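Local coordinates for protein MlnE (Bacillus amyloliquefaciens subsp. plantarum, PDB 5D2E) that probably reduces beta-keto groups of carrier-bound polyketide intermediates with NADPH, as the N-terminal B-type ketoreductase part of a macrolactin assembly-line synthase, at residues L288-Q296 with A477-Q485. Residues are numbered along the deposited sequence; the frame is centred on the assembly and turned at random.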
loop_
_atom_site.group_PDB
_atom_site.type_symbol
_atom_site.label_atom_id
_atom_site.label_comp_id
_atom_site.label_asym_id
_atom_site.label_seq_id
_atom_site.Cartn_x
_atom_site.Cartn_y
_atom_site.Cartn_z
ATOM N N LEU A 288 -10.725 -3.159 -19.925
ATOM C CA LEU A 288 -11.185 -1.848 -20.270
ATOM C C LEU A 288 -9.972 -1.037 -20.758
ATOM O O LEU A 288 -10.038 -0.405 -21.785
ATOM C CB LEU A 288 -11.778 -1.170 -19.058
ATOM C CG LEU A 288 -12.293 0.247 -19.247
ATOM C CD1 LEU A 288 -13.622 0.096 -19.967
ATOM C CD2 LEU A 288 -12.520 1.065 -17.991
ATOM N N PHE A 289 -8.859 -1.113 -20.049
ATOM C CA PHE A 289 -7.598 -0.539 -20.554
ATOM C C PHE A 289 -7.026 -1.214 -21.815
ATOM O O PHE A 289 -6.453 -0.532 -22.698
ATOM C CB PHE A 289 -6.533 -0.420 -19.426
ATOM C CG PHE A 289 -6.822 0.733 -18.522
ATOM C CD1 PHE A 289 -7.740 0.627 -17.494
ATOM C CD2 PHE A 289 -6.241 1.964 -18.761
ATOM C CE1 PHE A 289 -8.055 1.722 -16.681
ATOM C CE2 PHE A 289 -6.533 3.031 -17.942
ATOM C CZ PHE A 289 -7.455 2.925 -16.924
ATOM N N ALA A 290 -7.183 -2.510 -21.967
ATOM C CA ALA A 290 -6.652 -3.126 -23.203
ATOM C C ALA A 290 -7.382 -2.542 -24.442
ATOM O O ALA A 290 -6.740 -2.190 -25.426
ATOM C CB ALA A 290 -6.758 -4.639 -23.190
ATOM N N GLU A 291 -8.688 -2.384 -24.363
ATOM C CA GLU A 291 -9.427 -1.817 -25.496
ATOM C C GLU A 291 -8.993 -0.363 -25.721
ATOM O O GLU A 291 -8.828 0.080 -26.851
ATOM C CB GLU A 291 -10.930 -1.756 -25.266
ATOM C CG GLU A 291 -11.672 -3.047 -25.082
ATOM C CD GLU A 291 -13.172 -2.776 -24.944
ATOM O OE1 GLU A 291 -13.617 -1.977 -24.052
ATOM O OE2 GLU A 291 -13.883 -3.378 -25.755
ATOM N N TYR A 292 -8.863 0.390 -24.632
ATOM C CA TYR A 292 -8.414 1.768 -24.696
ATOM C C TYR A 292 -7.082 1.910 -25.406
ATOM O O TYR A 292 -6.920 2.780 -26.324
ATOM C CB TYR A 292 -8.321 2.338 -23.291
ATOM C CG TYR A 292 -7.893 3.798 -23.240
ATOM C CD1 TYR A 292 -8.792 4.810 -23.556
ATOM C CD2 TYR A 292 -6.607 4.151 -22.884
ATOM C CE1 TYR A 292 -8.434 6.130 -23.506
ATOM C CE2 TYR A 292 -6.244 5.497 -22.820
ATOM C CZ TYR A 292 -7.169 6.474 -23.122
ATOM O OH TYR A 292 -6.825 7.824 -23.096
ATOM N N LEU A 293 -6.154 1.030 -25.060
ATOM C CA LEU A 293 -4.798 1.060 -25.668
ATOM C C LEU A 293 -4.803 0.592 -27.149
ATOM O O LEU A 293 -4.060 1.100 -27.986
ATOM C CB LEU A 293 -3.854 0.174 -24.918
ATOM C CG LEU A 293 -3.499 0.572 -23.455
ATOM C CD1 LEU A 293 -2.275 -0.215 -22.990
ATOM C CD2 LEU A 293 -3.273 2.071 -23.343
ATOM N N ALA A 294 -5.609 -0.412 -27.439
ATOM C CA ALA A 294 -5.796 -0.884 -28.822
ATOM C C ALA A 294 -6.355 0.211 -29.738
ATOM O O ALA A 294 -5.998 0.265 -30.900
ATOM C CB ALA A 294 -6.710 -2.089 -28.830
ATOM N N LYS A 295 -7.171 1.118 -29.200
ATOM C CA LYS A 295 -7.675 2.196 -29.971
ATOM C C LYS A 295 -6.682 3.328 -30.217
ATOM O O LYS A 295 -6.852 4.088 -31.145
ATOM C CB LYS A 295 -8.889 2.722 -29.300
ATOM C CG LYS A 295 -9.986 1.699 -29.294
ATOM C CD LYS A 295 -11.197 2.333 -28.651
ATOM C CE LYS A 295 -12.138 1.268 -28.179
ATOM N NZ LYS A 295 -13.206 1.977 -27.465
ATOM N N GLN A 296 -5.628 3.418 -29.427
ATOM C CA GLN A 296 -4.637 4.476 -29.619
ATOM C C GLN A 296 -3.675 4.179 -30.746
ATOM O O GLN A 296 -3.128 5.078 -31.333
ATOM C CB GLN A 296 -3.819 4.694 -28.323
ATOM C CG GLN A 296 -4.576 5.468 -27.263
ATOM C CD GLN A 296 -3.703 5.855 -26.030
ATOM O OE1 GLN A 296 -2.613 5.327 -25.812
ATOM N NE2 GLN A 296 -4.203 6.784 -25.236
ATOM N N ALA A 477 -16.472 4.743 -16.621
ATOM C CA ALA A 477 -15.429 4.274 -17.523
ATOM C C ALA A 477 -14.662 5.395 -18.206
ATOM O O ALA A 477 -13.431 5.398 -18.230
ATOM C CB ALA A 477 -16.023 3.354 -18.590
ATOM N N GLN A 478 -15.374 6.342 -18.801
ATOM C CA GLN A 478 -14.723 7.437 -19.495
ATOM C C GLN A 478 -13.963 8.387 -18.583
ATOM O O GLN A 478 -12.929 8.869 -18.929
ATOM C CB GLN A 478 -15.743 8.231 -20.336
ATOM C CG GLN A 478 -16.154 7.438 -21.592
ATOM C CD GLN A 478 -14.955 7.171 -22.490
ATOM O OE1 GLN A 478 -14.230 8.099 -22.861
ATOM N NE2 GLN A 478 -14.713 5.920 -22.799
ATOM N N ALA A 479 -14.569 8.744 -17.476
ATOM C CA ALA A 479 -13.927 9.587 -16.512
ATOM C C ALA A 479 -12.582 8.952 -16.011
ATOM O O ALA A 479 -11.616 9.683 -15.799
ATOM C CB ALA A 479 -14.869 9.767 -15.373
ATOM N N GLY A 480 -12.587 7.634 -15.824
ATOM C CA GLY A 480 -11.462 6.879 -15.287
ATOM C C GLY A 480 -10.378 6.785 -16.336
ATOM O O GLY A 480 -9.220 7.007 -16.058
ATOM N N LEU A 481 -10.771 6.503 -17.581
ATOM C CA LEU A 481 -9.811 6.536 -18.684
ATOM C C LEU A 481 -9.171 7.858 -18.840
ATOM O O LEU A 481 -7.948 7.950 -19.034
ATOM C CB LEU A 481 -10.420 6.141 -20.019
ATOM C CG LEU A 481 -10.789 4.698 -20.014
ATOM C CD1 LEU A 481 -11.710 4.415 -21.202
ATOM C CD2 LEU A 481 -9.581 3.772 -19.982
ATOM N N ALA A 482 -9.951 8.921 -18.710
ATOM C CA ALA A 482 -9.373 10.225 -18.848
ATOM C C ALA A 482 -8.456 10.607 -17.634
ATOM O O ALA A 482 -7.531 11.406 -17.787
ATOM C CB ALA A 482 -10.451 11.255 -18.961
ATOM N N ALA A 483 -8.820 10.147 -16.435
ATOM C CA ALA A 483 -7.986 10.400 -15.246
ATOM C C ALA A 483 -6.619 9.716 -15.458
ATOM O O ALA A 483 -5.586 10.286 -15.139
ATOM C CB ALA A 483 -8.682 9.932 -13.993
ATOM N N PHE A 484 -6.623 8.537 -16.044
ATOM C CA PHE A 484 -5.413 7.834 -16.378
ATOM C C PHE A 484 -4.606 8.628 -17.364
ATOM O O PHE A 484 -3.416 8.875 -17.166
ATOM C CB PHE A 484 -5.751 6.513 -16.986
ATOM C CG PHE A 484 -4.590 5.832 -17.633
ATOM C CD1 PHE A 484 -3.683 5.138 -16.877
ATOM C CD2 PHE A 484 -4.395 5.907 -19.023
ATOM C CE1 PHE A 484 -2.630 4.524 -17.444
ATOM C CE2 PHE A 484 -3.320 5.279 -19.592
ATOM C CZ PHE A 484 -2.424 4.601 -18.790
ATOM N N GLN A 485 -5.273 9.054 -18.432
ATOM C CA GLN A 485 -4.655 9.923 -19.433
ATOM C C GLN A 485 -4.043 11.160 -18.817
ATOM O O GLN A 485 -2.882 11.487 -19.098
ATOM C CB GLN A 485 -5.737 10.281 -20.500
ATOM C CG GLN A 485 -5.246 10.808 -21.807
ATOM C CD GLN A 485 -4.297 9.871 -22.540
ATOM O OE1 GLN A 485 -4.543 8.665 -22.727
ATOM N NE2 GLN A 485 -3.208 10.450 -23.009
#
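Leu-288, Phe-289, Tyr-292 and Gln-296 of helix 288-296 face Ala-477, Leu-481, Phe-484 and Gln-485 of helix 477-485, the two short axes passing 11.4 Å apart at a crossing angle of -63°. Leu-481 carries the centre of the contact. Its CD2 methyl fits into the angle between the Phe-289 and Tyr-292 rings, 3.9 Å from the centroid of the first and 4.0 Å from that of the second, a CH-pi contact over a face in both cases. Leu-288 closes the packing toward the start of both segments, its CD2 lying 4.2 Å from CB of Ala-477. Deeper in, Phe-289 turns an edge to the face of Phe-484, a T-shaped pair with planes at 74°, and its CE2 comes down 3.4 Å from Phe-484 CG, toward the rim of that ring. Phe-406 makes a second edge-to-face pair with Phe-289, and Leu-358 and strand 443-453 pack against both phenylalanines. At the other end Tyr-292 reaches past Leu-481 with its hydroxyl. OH donates to OE1 of Gln-485 over a very short 2.5 Å, the acceptor lying in the ring plane at its edge. Gln-485 bends at chi2 (58°) to bring its amide there. Gln-296 NE2 adds only a weak bond to the same Gln-485 OE1, at 3.2 Å; the OE1 of Gln-296 takes the firmer bond from Val-270 N. The helix after the glycine-rich turn of the Rossmann-type ketoreductase fold is thus joined to a helix near the C-terminal end of the chain, with Leu-288 against the NADP-binding residues Leu-285 and Trp-452. Because Gln-485 OE1 accepts from Tyr-292 while its NE2 bonds to Phe-268 O, the way round of that amide is set, and both its polar atoms are satisfied beside an apolar core.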